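Local structure of PfkB family carbohydrate kinase (Listeria grayi DSM 20601, 4GM6) at residues G31-R36 and K86-H91; V62-S67 and G328-F333; F187-R192 and A224-S229. The protein probably phosphorylates a sugar or sugar-derived substrate, as a kinase of the PfkB carbohydrate kinase family. One frame throughout, in Å; residues are numbered along the deposited sequence.

Contact 1: G31-R36 and K86-H91; sequences GELLMR and KMAVEH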
ATOM      1  N   GLY C  31       5.880  -5.226  33.487  1.00 43.88           N
ATOM      2  CA  GLY C  31       6.615  -5.581  32.294  1.00 48.01           C
ATOM      3  C   GLY C  31       6.833  -4.440  31.341  1.00 48.79           C
ATOM      4  O   GLY C  31       6.214  -3.386  31.464  1.00 43.88           O
ATOM      5  N   GLU C  32       7.723  -4.679  30.382  1.00 37.13           N
ATOM      6  CA  GLU C  32       8.126  -3.664  29.429  1.00 42.86           C
ATOM      7  C   GLU C  32       7.304  -3.757  28.152  1.00 40.10           C
ATOM      8  O   GLU C  32       7.028  -4.862  27.678  1.00 37.23           O
ATOM      9  CB  GLU C  32       9.602  -3.854  29.095  1.00 36.55           C
ATOM     10  CG  GLU C  32      10.085  -2.933  27.991  1.00 37.07           C
ATOM     11  CD  GLU C  32      11.579  -3.006  27.778  1.00 38.72           C
ATOM     12  OE1 GLU C  32      12.205  -4.010  28.184  1.00 42.37           O
ATOM     13  OE2 GLU C  32      12.130  -2.059  27.181  1.00 38.60           O
ATOM     14  N   LEU C  33       6.932  -2.599  27.598  1.00 37.38           N
ATOM     15  CA  LEU C  33       6.303  -2.521  26.293  1.00 41.49           C
ATOM     16  C   LEU C  33       7.356  -2.306  25.211  1.00 43.84           C
ATOM     17  O   LEU C  33       8.271  -1.503  25.377  1.00 32.89           O
ATOM     18  CB  LEU C  33       5.286  -1.381  26.227  1.00 45.50           C
ATOM     19  CG  LEU C  33       3.926  -1.694  26.851  1.00 52.75           C
ATOM     20  CD1 LEU C  33       4.020  -1.433  28.344  1.00 43.00           C
ATOM     21  CD2 LEU C  33       2.815  -0.859  26.230  1.00 41.56           C
ATOM     22  N   LEU C  34       7.211  -3.019  24.100  1.00 34.16           N
ATOM     23  CA  LEU C  34       8.154  -2.918  22.993  1.00 33.09           C
ATOM     24  C   LEU C  34       7.411  -2.452  21.755  1.00 35.69           C
ATOM     25  O   LEU C  34       6.225  -2.745  21.579  1.00 32.11           O
ATOM     26  CB  LEU C  34       8.780  -4.289  22.695  1.00 28.67           C
ATOM     27  CG  LEU C  34       9.558  -4.905  23.848  1.00 38.24           C
ATOM     28  CD1 LEU C  34      10.060  -6.303  23.484  1.00 31.53           C
ATOM     29  CD2 LEU C  34      10.713  -3.970  24.164  1.00 34.40           C
ATOM     30  N   MET C  35       8.092  -1.746  20.874  1.00 30.49           N
ATOM     31  CA  MET C  35       7.493  -1.548  19.570  1.00 31.58           C
ATOM     32  C   MET C  35       8.031  -2.633  18.639  1.00 27.77           C
ATOM     33  O   MET C  35       9.253  -2.779  18.474  1.00 30.21           O
ATOM     34  CB  MET C  35       7.779  -0.170  19.007  1.00 27.43           C
ATOM     35  CG  MET C  35       7.246  -0.027  17.580  1.00 28.46           C
ATOM     36  SD  MET C  35       7.352   1.647  16.919  1.00 38.30           S
ATOM     37  CE  MET C  35       9.095   1.996  17.099  1.00 41.59           C
ATOM     38  N   ARG C  36       7.136  -3.418  18.062  1.00 23.47           N
ATOM     39  CA  ARG C  36       7.574  -4.404  17.093  1.00 27.96           C
ATOM     40  C   ARG C  36       7.520  -3.809  15.684  1.00 27.74           C
ATOM     41  O   ARG C  36       6.566  -3.112  15.350  1.00 27.68           O
ATOM     42  CB  ARG C  36       6.741  -5.687  17.148  1.00 26.48           C
ATOM     43  CG  ARG C  36       7.026  -6.504  15.901  1.00 28.58           C
ATOM     44  CD  ARG C  36       6.480  -7.920  15.883  1.00 41.81           C
ATOM     45  NE  ARG C  36       5.161  -8.121  16.469  1.00 30.58           N
ATOM     46  CZ  ARG C  36       4.119  -8.685  15.848  1.00 33.10           C
ATOM     47  NH1 ARG C  36       2.985  -8.866  16.499  1.00 32.55           N
ATOM     48  NH2 ARG C  36       4.192  -9.055  14.588  1.00 34.07           N
ATOM     49  N   LYS C  86       4.978   7.579  23.909  1.00 38.74           N
ATOM     50  CA  LYS C  86       3.564   7.922  23.932  1.00 43.65           C
ATOM     51  C   LYS C  86       2.713   6.896  23.190  1.00 38.22           C
ATOM     52  O   LYS C  86       1.584   6.626  23.579  1.00 42.42           O
ATOM     53  CB  LYS C  86       3.355   9.317  23.344  1.00 49.22           C
ATOM     54  CG  LYS C  86       2.038   9.995  23.709  1.00 61.61           C
ATOM     55  CD  LYS C  86       2.104  11.491  23.417  1.00 70.31           C
ATOM     56  CE  LYS C  86       0.726  12.113  23.207  1.00 90.30           C
ATOM     57  NZ  LYS C  86       0.218  11.910  21.816  1.00 69.13           N
ATOM     58  N   MET C  87       3.253   6.322  22.119  1.00 33.17           N
ATOM     59  CA  MET C  87       2.511   5.368  21.315  1.00 30.81           C
ATOM     60  C   MET C  87       2.206   4.163  22.180  1.00 34.60           C
ATOM     61  O   MET C  87       1.137   3.556  22.091  1.00 35.10           O
ATOM     62  CB  MET C  87       3.324   4.965  20.063  1.00 35.56           C
ATOM     63  CG  MET C  87       3.480   6.104  19.045  1.00 39.30           C
ATOM     64  SD  MET C  87       4.625   5.763  17.678  1.00 46.06           S
ATOM     65  CE  MET C  87       3.927   4.276  17.011  1.00 31.81           C
ATOM     66  N   ALA C  88       3.156   3.830  23.036  1.00 31.59           N
ATOM     67  CA  ALA C  88       2.998   2.710  23.948  1.00 43.91           C
ATOM     68  C   ALA C  88       1.853   2.991  24.908  1.00 42.99           C
ATOM     69  O   ALA C  88       1.051   2.104  25.203  1.00 43.67           O
ATOM     70  CB  ALA C  88       4.289   2.470  24.712  1.00 36.67           C
ATOM     71  N   VAL C  89       1.787   4.230  25.394  1.00 46.64           N
ATOM     72  CA  VAL C  89       0.748   4.638  26.341  1.00 39.20           C
ATOM     73  C   VAL C  89      -0.618   4.674  25.642  1.00 46.14           C
ATOM     74  O   VAL C  89      -1.613   4.181  26.180  1.00 42.75           O
ATOM     75  CB  VAL C  89       1.075   6.002  26.981  1.00 52.93           C
ATOM     76  CG1 VAL C  89      -0.046   6.455  27.915  1.00 52.69           C
ATOM     77  CG2 VAL C  89       2.385   5.918  27.757  1.00 51.28           C
ATOM     78  N   GLU C  90      -0.665   5.238  24.438  1.00 39.99           N
ATOM     79  CA  GLU C  90      -1.918   5.317  23.683  1.00 42.44           C
ATOM     80  C   GLU C  90      -2.470   3.914  23.342  1.00 44.56           C
ATOM     81  O   GLU C  90      -3.680   3.691  23.325  1.00 43.05           O
ATOM     82  CB  GLU C  90      -1.752   6.196  22.435  1.00 37.49           C
ATOM     83  CG  GLU C  90      -1.234   7.601  22.751  1.00 60.50           C
ATOM     84  CD  GLU C  90      -0.788   8.422  21.529  1.00102.69           C
ATOM     85  OE1 GLU C  90       0.067   7.951  20.731  1.00 50.60           O
ATOM     86  OE2 GLU C  90      -1.269   9.573  21.384  1.00 69.37           O
ATOM     87  N   HIS C  91      -1.579   2.970  23.090  1.00 37.16           N
ATOM     88  CA  HIS C  91      -1.978   1.575  22.919  1.00 41.58           C
ATOM     89  C   HIS C  91      -2.689   1.031  24.183  1.00 44.78           C
ATOM     90  O   HIS C  91      -3.705   0.347  24.083  1.00 38.57           O
ATOM     91  CB  HIS C  91      -0.752   0.757  22.551  1.00 34.37           C
ATOM     92  CG  HIS C  91      -0.902  -0.717  22.742  1.00 35.23           C
ATOM     93  ND1 HIS C  91      -1.429  -1.540  21.772  1.00 29.74           N
ATOM     94  CD2 HIS C  91      -0.548  -1.525  23.771  1.00 36.60           C
ATOM     95  CE1 HIS C  91      -1.407  -2.793  22.196  1.00 32.78           C
ATOM     96  NE2 HIS C  91      -0.874  -2.812  23.406  1.00 40.61           N
TER
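L33 lays one branch of its isobutyl group against the turn of helix at A88, and these two residues have the closest alpha carbons of the pair of segments, 6.6 Å apart. With CG anti to the carbonyl carbon (chi1 -80°), the side chain reaches the helix through its CD2 methyl. That methyl lies 3.9 Å from A88 CB and 3.6 Å from A88 O, touching the backbone carbonyl as well as the alanine methyl. One turn on, the same L33 CD2 comes within 4.2 Å of H91 CD2, approaching the imidazole obliquely. Two residues along from L33, M35 again faces the helix, while L34 between them turns its back to it. M35 is extended through chi1 and chi2, carrying its sulfur out to the terminal methyl of M87, with M35 SD 4.3 Å from M87 CE. I53 of strand 50-56 packs beside the two methionines, and I55 beside L33 and H91. Segment 31-36 leads from strand 27-30 of the large alpha/beta sheet into strand 34-38 of the small four-stranded sheet, consistent with the lid of ribokinase-like kinases, and here it meets helix 83-94. Away from this interface K86 NZ forms a salt bridge with E90 OE2, 2.8 Å, met from above the carboxylate plane; E90 also packs on S46 of a second subunit. No hydrogen bond crosses the interface. The contact probably rests on dispersion among methyl, thioether and imidazole groups, and the charged pair of the helix stays outside it.

Contact 2: V62-S67 and G328-F333; sequences VAVNLS and GDINPF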
ATOM      1  N   VAL C  62      -0.848  -9.645  28.066  1.00 40.62           N
ATOM      2  CA  VAL C  62      -1.731 -10.306  28.993  1.00 35.86           C
ATOM      3  C   VAL C  62      -2.739  -9.311  29.557  1.00 43.85           C
ATOM      4  O   VAL C  62      -3.926  -9.625  29.673  1.00 39.04           O
ATOM      5  CB  VAL C  62      -0.966 -11.057  30.101  1.00 42.59           C
ATOM      6  CG1 VAL C  62      -1.903 -11.404  31.254  1.00 36.56           C
ATOM      7  CG2 VAL C  62      -0.346 -12.315  29.510  1.00 36.32           C
ATOM      8  N   ALA C  63      -2.276  -8.107  29.888  1.00 40.50           N
ATOM      9  CA  ALA C  63      -3.160  -7.078  30.431  1.00 39.87           C
ATOM     10  C   ALA C  63      -4.253  -6.693  29.439  1.00 40.24           C
ATOM     11  O   ALA C  63      -5.424  -6.647  29.790  1.00 42.29           O
ATOM     12  CB  ALA C  63      -2.362  -5.845  30.847  1.00 40.94           C
ATOM     13  N   VAL C  64      -3.867  -6.396  28.203  1.00 35.02           N
ATOM     14  CA  VAL C  64      -4.849  -6.046  27.179  1.00 38.31           C
ATOM     15  C   VAL C  64      -5.868  -7.177  26.986  1.00 36.22           C
ATOM     16  O   VAL C  64      -7.068  -6.934  26.926  1.00 41.61           O
ATOM     17  CB  VAL C  64      -4.164  -5.693  25.830  1.00 38.40           C
ATOM     18  CG1 VAL C  64      -5.163  -5.684  24.670  1.00 32.12           C
ATOM     19  CG2 VAL C  64      -3.450  -4.354  25.937  1.00 42.16           C
ATOM     20  N   ASN C  65      -5.392  -8.414  26.880  1.00 34.30           N
ATOM     21  CA  ASN C  65      -6.294  -9.529  26.633  1.00 38.73           C
ATOM     22  C   ASN C  65      -7.265  -9.745  27.795  1.00 46.12           C
ATOM     23  O   ASN C  65      -8.437 -10.058  27.569  1.00 47.71           O
ATOM     24  CB  ASN C  65      -5.520 -10.813  26.306  1.00 39.02           C
ATOM     25  CG  ASN C  65      -4.648 -10.673  25.077  1.00 35.06           C
ATOM     26  OD1 ASN C  65      -4.914  -9.849  24.201  1.00 36.31           O
ATOM     27  ND2 ASN C  65      -3.606 -11.494  24.995  1.00 35.00           N
ATOM     28  N   LEU C  66      -6.793  -9.568  29.032  1.00 41.19           N
ATOM     29  CA  LEU C  66      -7.682  -9.679  30.197  1.00 48.53           C
ATOM     30  C   LEU C  66      -8.769  -8.623  30.105  1.00 47.15           C
ATOM     31  O   LEU C  66      -9.946  -8.900  30.348  1.00 44.37           O
ATOM     32  CB  LEU C  66      -6.921  -9.539  31.536  1.00 41.14           C
ATOM     33  CG  LEU C  66      -6.257 -10.838  32.001  1.00 51.87           C
ATOM     34  CD1 LEU C  66      -5.358 -10.635  33.212  1.00 43.90           C
ATOM     35  CD2 LEU C  66      -7.301 -11.909  32.281  1.00 43.99           C
ATOM     36  N   SER C  67      -8.361  -7.408  29.755  1.00 42.21           N
ATOM     37  CA  SER C  67      -9.291  -6.298  29.652  1.00 45.16           C
ATOM     38  C   SER C  67     -10.333  -6.557  28.562  1.00 54.13           C
ATOM     39  O   SER C  67     -11.479  -6.114  28.661  1.00 52.19           O
ATOM     40  CB  SER C  67      -8.526  -5.014  29.344  1.00 50.20           C
ATOM     41  OG  SER C  67      -9.416  -3.933  29.143  1.00 50.54           O
ATOM     42  N   GLY C 328      -0.386  -8.589  14.808  1.00 27.66           N
ATOM     43  CA  GLY C 328      -0.136  -7.796  15.999  1.00 29.00           C
ATOM     44  C   GLY C 328      -0.013  -8.674  17.223  1.00 31.02           C
ATOM     45  O   GLY C 328      -0.040  -9.910  17.129  1.00 27.66           O
ATOM     46  N   ASP C 329       0.088  -8.036  18.381  1.00 31.68           N
ATOM     47  CA  ASP C 329       0.424  -8.751  19.615  1.00 29.69           C
ATOM     48  C   ASP C 329      -0.764  -9.115  20.478  1.00 29.77           C
ATOM     49  O   ASP C 329      -0.660  -9.985  21.328  1.00 37.55           O
ATOM     50  CB  ASP C 329       1.370  -7.911  20.471  1.00 35.19           C
ATOM     51  CG  ASP C 329       2.813  -8.168  20.149  1.00 43.56           C
ATOM     52  OD1 ASP C 329       3.161  -8.191  18.946  1.00 38.95           O
ATOM     53  OD2 ASP C 329       3.593  -8.371  21.111  1.00 49.62           O
ATOM     54  N   ILE C 330      -1.885  -8.447  20.285  1.00 28.99           N
ATOM     55  CA  ILE C 330      -3.002  -8.635  21.192  1.00 31.70           C
ATOM     56  C   ILE C 330      -4.169  -9.357  20.521  1.00 34.57           C
ATOM     57  O   ILE C 330      -4.291  -9.361  19.296  1.00 30.37           O
ATOM     58  CB  ILE C 330      -3.457  -7.287  21.788  1.00 36.05           C
ATOM     59  CG1 ILE C 330      -3.934  -6.354  20.673  1.00 33.71           C
ATOM     60  CG2 ILE C 330      -2.307  -6.635  22.558  1.00 28.31           C
ATOM     61  CD1 ILE C 330      -5.420  -6.454  20.403  1.00 38.89           C
ATOM     62  N   ASN C 331      -5.010  -9.967  21.344  1.00 33.70           N
ATOM     63  CA  ASN C 331      -6.157 -10.753  20.899  1.00 30.30           C
ATOM     64  C   ASN C 331      -7.383  -9.861  20.917  1.00 31.88           C
ATOM     65  O   ASN C 331      -7.743  -9.331  21.960  1.00 36.78           O
ATOM     66  CB  ASN C 331      -6.357 -11.954  21.844  1.00 36.03           C
ATOM     67  CG  ASN C 331      -6.965 -13.158  21.146  1.00 41.11           C
ATOM     68  OD1 ASN C 331      -7.036 -13.217  19.914  1.00 35.70           O
ATOM     69  ND2 ASN C 331      -7.373 -14.144  21.929  1.00 33.73           N
ATOM     70  N   PRO C 332      -8.025  -9.668  19.751  1.00 33.41           N
ATOM     71  CA  PRO C 332      -9.101  -8.693  19.616  1.00 30.18           C
ATOM     72  C   PRO C 332     -10.494  -9.222  19.943  1.00 39.57           C
ATOM     73  O   PRO C 332     -11.458  -8.468  19.886  1.00 44.81           O
ATOM     74  CB  PRO C 332      -9.039  -8.325  18.122  1.00 29.86           C
ATOM     75  CG  PRO C 332      -8.567  -9.593  17.465  1.00 29.53           C
ATOM     76  CD  PRO C 332      -7.657 -10.276  18.461  1.00 27.66           C
ATOM     77  N   PHE C 333     -10.610 -10.498  20.285  1.00 32.20           N
ATOM     78  CA  PHE C 333     -11.927 -11.108  20.361  1.00 32.60           C
ATOM     79  C   PHE C 333     -12.565 -10.927  21.725  1.00 39.97           C
ATOM     80  O   PHE C 333     -11.870 -10.962  22.754  1.00 42.34           O
ATOM     81  CB  PHE C 333     -11.837 -12.593  19.992  1.00 32.73           C
ATOM     82  CG  PHE C 333     -11.181 -12.836  18.666  1.00 33.64           C
ATOM     83  CD1 PHE C 333     -11.848 -12.559  17.484  1.00 36.36           C
ATOM     84  CD2 PHE C 333      -9.888 -13.311  18.602  1.00 40.03           C
ATOM     85  CE1 PHE C 333     -11.234 -12.766  16.263  1.00 41.58           C
ATOM     86  CE2 PHE C 333      -9.272 -13.521  17.387  1.00 33.92           C
ATOM     87  CZ  PHE C 333      -9.941 -13.251  16.222  1.00 32.18           C
TER
HETATM   88  O   HOH W   1      -2.215 -11.895  22.449  1.00 36.70           O
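N65 reaches from helix 58-68 to N331, joining an early helix of the ribokinase-like chain to the loop between helices 309-323 and 335-344. N331 N donates to N65 OD1 over 2.9 Å, nearly straight at 168°, with the donor tilted 31° from the carbonyl plane. N65 CG is anti to its own carbonyl carbon, which brings the amide across to the loop. The two asparagine amides do not pair: their planes stand steeply to one another, and N331 ND2 turns to A319 O, binding the loop to helix 309-323.

A water carries the second polar connection. It accepts from N65 ND2 at 2.9 Å and donates to D329 O at 2.7 Å, so one amide group addresses the loop backbone at two points.

The apolar part is a single pair, V64 and I330, but it buries about as much surface as the two asparagines. They cross at about a right angle, with V64 CG1 3.7 Å from I330 CG2; I330 also packs on Q47 of a third subunit.

Both ends of the N65 amide are thus occupied, fixing an irregular loop onto a helix; the D329 carboxylate adds a bond to N61 of the same helix while pairing with R36.

Contact 3: F187-R192 and A224-S229; sequences FDMNYR and AFFEIS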
ATOM      1  N   PHE C 187       2.812 -16.515  37.369  1.00 55.87           N
ATOM      2  CA  PHE C 187       4.151 -16.392  36.805  1.00 53.00           C
ATOM      3  C   PHE C 187       4.262 -17.141  35.487  1.00 54.61           C
ATOM      4  O   PHE C 187       3.813 -18.281  35.357  1.00 62.53           O
ATOM      5  CB  PHE C 187       5.205 -16.894  37.811  1.00 61.32           C
ATOM      6  CG  PHE C 187       6.622 -16.610  37.395  1.00 53.58           C
ATOM      7  CD1 PHE C 187       7.055 -15.275  37.299  1.00 52.16           C
ATOM      8  CD2 PHE C 187       7.511 -17.650  37.077  1.00 55.02           C
ATOM      9  CE1 PHE C 187       8.357 -15.002  36.920  1.00 55.99           C
ATOM     10  CE2 PHE C 187       8.815 -17.382  36.704  1.00 65.22           C
ATOM     11  CZ  PHE C 187       9.242 -16.069  36.619  1.00 65.81           C
ATOM     12  N   ASP C 188       4.847 -16.470  34.502  1.00 56.89           N
ATOM     13  CA  ASP C 188       5.057 -17.037  33.193  1.00 44.93           C
ATOM     14  C   ASP C 188       6.573 -17.224  33.019  1.00 45.68           C
ATOM     15  O   ASP C 188       7.300 -16.238  32.869  1.00 50.73           O
ATOM     16  CB  ASP C 188       4.498 -16.041  32.166  1.00 53.78           C
ATOM     17  CG  ASP C 188       4.735 -16.463  30.735  1.00 49.98           C
ATOM     18  OD1 ASP C 188       5.198 -17.605  30.514  1.00 52.67           O
ATOM     19  OD2 ASP C 188       4.455 -15.637  29.829  1.00 58.66           O
ATOM     20  N   MET C 189       7.052 -18.473  33.048  1.00 48.15           N
ATOM     21  CA  MET C 189       8.495 -18.745  32.927  1.00 48.42           C
ATOM     22  C   MET C 189       9.114 -17.939  31.777  1.00 55.97           C
ATOM     23  O   MET C 189      10.079 -17.202  31.969  1.00 59.61           O
ATOM     24  CB  MET C 189       8.746 -20.229  32.661  1.00 54.15           C
ATOM     25  CG  MET C 189       8.175 -21.161  33.714  1.00 73.98           C
ATOM     26  SD  MET C 189       9.204 -21.241  35.190  1.00 70.42           S
ATOM     27  CE  MET C 189      10.565 -22.276  34.649  1.00 68.50           C
ATOM     28  N   ASN C 190       8.568 -18.119  30.581  1.00 51.22           N
ATOM     29  CA  ASN C 190       8.945 -17.307  29.431  1.00 53.25           C
ATOM     30  C   ASN C 190      10.452 -17.085  29.377  1.00 56.50           C
ATOM     31  O   ASN C 190      10.931 -15.948  29.378  1.00 53.45           O
ATOM     32  CB  ASN C 190       8.208 -15.965  29.467  1.00 48.87           C
ATOM     33  CG  ASN C 190       7.581 -15.611  28.135  1.00 60.73           C
ATOM     34  OD1 ASN C 190       8.182 -15.822  27.081  1.00 61.38           O
ATOM     35  ND2 ASN C 190       6.360 -15.077  28.172  1.00 61.58           N
ATOM     36  N   TYR C 191      11.197 -18.186  29.347  1.00 58.84           N
ATOM     37  CA  TYR C 191      12.645 -18.111  29.278  1.00 59.90           C
ATOM     38  C   TYR C 191      13.061 -17.671  27.885  1.00 58.62           C
ATOM     39  O   TYR C 191      12.509 -18.136  26.893  1.00 56.15           O
ATOM     40  CB  TYR C 191      13.277 -19.463  29.607  1.00 65.53           C
ATOM     41  CG  TYR C 191      14.754 -19.494  29.294  1.00 67.01           C
ATOM     42  CD1 TYR C 191      15.663 -18.822  30.103  1.00 63.66           C
ATOM     43  CD2 TYR C 191      15.238 -20.169  28.177  1.00 61.29           C
ATOM     44  CE1 TYR C 191      17.015 -18.831  29.821  1.00 71.89           C
ATOM     45  CE2 TYR C 191      16.591 -20.182  27.885  1.00 68.57           C
ATOM     46  CZ  TYR C 191      17.474 -19.512  28.711  1.00 73.05           C
ATOM     47  OH  TYR C 191      18.826 -19.518  28.436  1.00 79.93           O
ATOM     48  N   ARG C 192      14.022 -16.758  27.805  1.00 59.84           N
ATOM     49  CA  ARG C 192      14.476 -16.270  26.506  1.00 63.57           C
ATOM     50  C   ARG C 192      15.984 -16.446  26.375  1.00 59.19           C
ATOM     51  O   ARG C 192      16.757 -15.859  27.134  1.00 54.46           O
ATOM     52  CB  ARG C 192      14.077 -14.804  26.308  1.00 53.95           C
ATOM     53  CG  ARG C 192      12.576 -14.582  26.201  1.00 54.95           C
ATOM     54  CD  ARG C 192      11.999 -15.290  24.985  1.00 60.33           C
ATOM     55  NE  ARG C 192      10.538 -15.216  24.930  1.00 67.45           N
ATOM     56  CZ  ARG C 192       9.851 -14.170  24.468  1.00 87.18           C
ATOM     57  NH1 ARG C 192      10.489 -13.090  24.027  1.00 63.97           N
ATOM     58  NH2 ARG C 192       8.523 -14.200  24.452  1.00 61.43           N
ATOM     59  N   ALA C 224      14.907 -28.037  32.306  1.00 90.17           N
ATOM     60  CA  ALA C 224      15.929 -27.003  32.446  1.00 73.61           C
ATOM     61  C   ALA C 224      15.923 -26.366  33.835  1.00 75.23           C
ATOM     62  O   ALA C 224      16.985 -26.149  34.430  1.00 69.49           O
ATOM     63  CB  ALA C 224      15.761 -25.935  31.364  1.00 75.84           C
ATOM     64  N   PHE C 225      14.732 -26.082  34.359  1.00 72.90           N
ATOM     65  CA  PHE C 225      14.629 -25.271  35.572  1.00 76.13           C
ATOM     66  C   PHE C 225      14.126 -25.987  36.832  1.00 78.23           C
ATOM     67  O   PHE C 225      14.434 -25.557  37.939  1.00 87.78           O
ATOM     68  CB  PHE C 225      13.805 -24.010  35.309  1.00 66.97           C
ATOM     69  CG  PHE C 225      14.192 -23.289  34.048  1.00 67.20           C
ATOM     70  CD1 PHE C 225      15.497 -22.865  33.852  1.00 79.41           C
ATOM     71  CD2 PHE C 225      13.253 -23.030  33.066  1.00 71.92           C
ATOM     72  CE1 PHE C 225      15.860 -22.204  32.695  1.00 80.68           C
ATOM     73  CE2 PHE C 225      13.607 -22.370  31.904  1.00 74.91           C
ATOM     74  CZ  PHE C 225      14.914 -21.956  31.719  1.00 75.70           C
ATOM     75  N   PHE C 226      13.354 -27.062  36.677  1.00 84.80           N
ATOM     76  CA  PHE C 226      12.850 -27.798  37.842  1.00 90.17           C
ATOM     77  C   PHE C 226      13.660 -29.060  38.113  1.00 91.60           C
ATOM     78  O   PHE C 226      13.289 -29.876  38.959  1.00 90.82           O
ATOM     79  CB  PHE C 226      11.370 -28.163  37.676  1.00 88.35           C
ATOM     80  CG  PHE C 226      10.448 -26.973  37.592  1.00 79.98           C
ATOM     81  CD1 PHE C 226       9.618 -26.642  38.659  1.00 75.86           C
ATOM     82  CD2 PHE C 226      10.404 -26.191  36.449  1.00 72.16           C
ATOM     83  CE1 PHE C 226       8.766 -25.552  38.582  1.00 74.26           C
ATOM     84  CE2 PHE C 226       9.552 -25.098  36.362  1.00 64.25           C
ATOM     85  CZ  PHE C 226       8.729 -24.778  37.427  1.00 71.63           C
ATOM     86  N   GLU C 227      14.763 -29.221  37.387  1.00 96.36           N
ATOM     87  CA  GLU C 227      15.626 -30.390  37.558  1.00116.05           C
ATOM     88  C   GLU C 227      14.853 -31.706  37.471  1.00107.87           C
ATOM     89  O   GLU C 227      15.134 -32.645  38.214  1.00122.99           O
ATOM     90  CB  GLU C 227      16.368 -30.322  38.896  1.00106.74           C
ATOM     91  CG  GLU C 227      17.431 -29.242  38.966  1.00112.13           C
ATOM     92  CD  GLU C 227      18.047 -29.126  40.343  1.00119.43           C
ATOM     93  OE1 GLU C 227      17.597 -29.844  41.263  1.00131.68           O
ATOM     94  OE2 GLU C 227      18.981 -28.314  40.507  1.00132.21           O
ATOM     95  N   ILE C 228      13.881 -31.770  36.567  1.00108.40           N
ATOM     96  CA  ILE C 228      13.123 -32.998  36.350  1.00 98.62           C
ATOM     97  C   ILE C 228      13.735 -33.797  35.207  1.00 97.87           C
ATOM     98  O   ILE C 228      13.912 -33.277  34.104  1.00 97.67           O
ATOM     99  CB  ILE C 228      11.645 -32.702  36.001  1.00 87.11           C
ATOM    100  CG1 ILE C 228      11.008 -31.846  37.096  1.00 83.62           C
ATOM    101  CG2 ILE C 228      10.872 -34.007  35.837  1.00 90.78           C
ATOM    102  CD1 ILE C 228      11.178 -32.433  38.485  1.00 82.63           C
ATOM    103  N   SER C 229      14.056 -35.059  35.470  1.00 95.54           N
ATOM    104  CA  SER C 229      14.577 -35.936  34.431  1.00104.25           C
ATOM    105  C   SER C 229      13.708 -35.815  33.188  1.00 95.45           C
ATOM    106  O   SER C 229      12.486 -35.698  33.289  1.00109.98           O
ATOM    107  CB  SER C 229      14.613 -37.388  34.920  1.00110.45           C
ATOM    108  OG  SER C 229      14.945 -38.270  33.860  1.00107.33           O
TER
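F225 and M189 bury the most surface here, at a junction within the parallel alpha/beta core of the ribokinase-like fold. Strand 184-188 runs through helix 198-208 to the adjacent parallel strand 214-216, a beta-alpha-beta crossover, and helix 219-225 follows. The residues just after the first strand meet F225 and F226.

F225 is approached by two neighbours. M189 slides past it in the opposite direction and sets its terminal methyl on the ring obliquely, M189 CE standing 3.2 Å from F225 CD2, an unusually short separation of doubtful precision. Y191 presents a ring face to the far end of the phenylalanine, with Y191 CG 3.5 Å from F225 CZ. The centroids of the Y191 and F225 rings are 5.2 Å apart and their planes are inclined at 59°, a geometry intermediate between stacked and perpendicular. A224 CB lies over one face of F225, 3.8 Å above the ring centre, and Y205 of helix 198-208 meets the same ring.

M189 is bent at both chi2 (-79°) and chi3 (-76°), which folds its end in beside two phenylalanines. Y243 meets F226 from outside the segments. The sulfur also makes a Met-aromatic contact, oblique to the F226 ring, with M189 SD 5.2 Å from its centroid. The methyl itself is shared: besides touching F225, M189 CE lies 3.5 Å from F226 CE2.

All three contacts are buried, but they serve different parts of the fold. Contacts 1 and 2 touch: R36 forms a salt bridge with D329, and H91 packs against V64 and I330, so the helix of contact 1 abuts both partners of contact 2. Each also lies near another subunit, whereas no other chain touches the segments of contact 3. Contact 3 sits on the opposite side of the chain centre: the centres of contacts 1 and 3 are about 27 Å apart. The centres of contacts 2 and 3 are about 24 Å apart. Contact 2, the most central, alone crosses by direct and water-mediated hydrogen bonds; contact 1 relies on aliphatic and thioether groups, contact 3 on aromatic rings and a methionine.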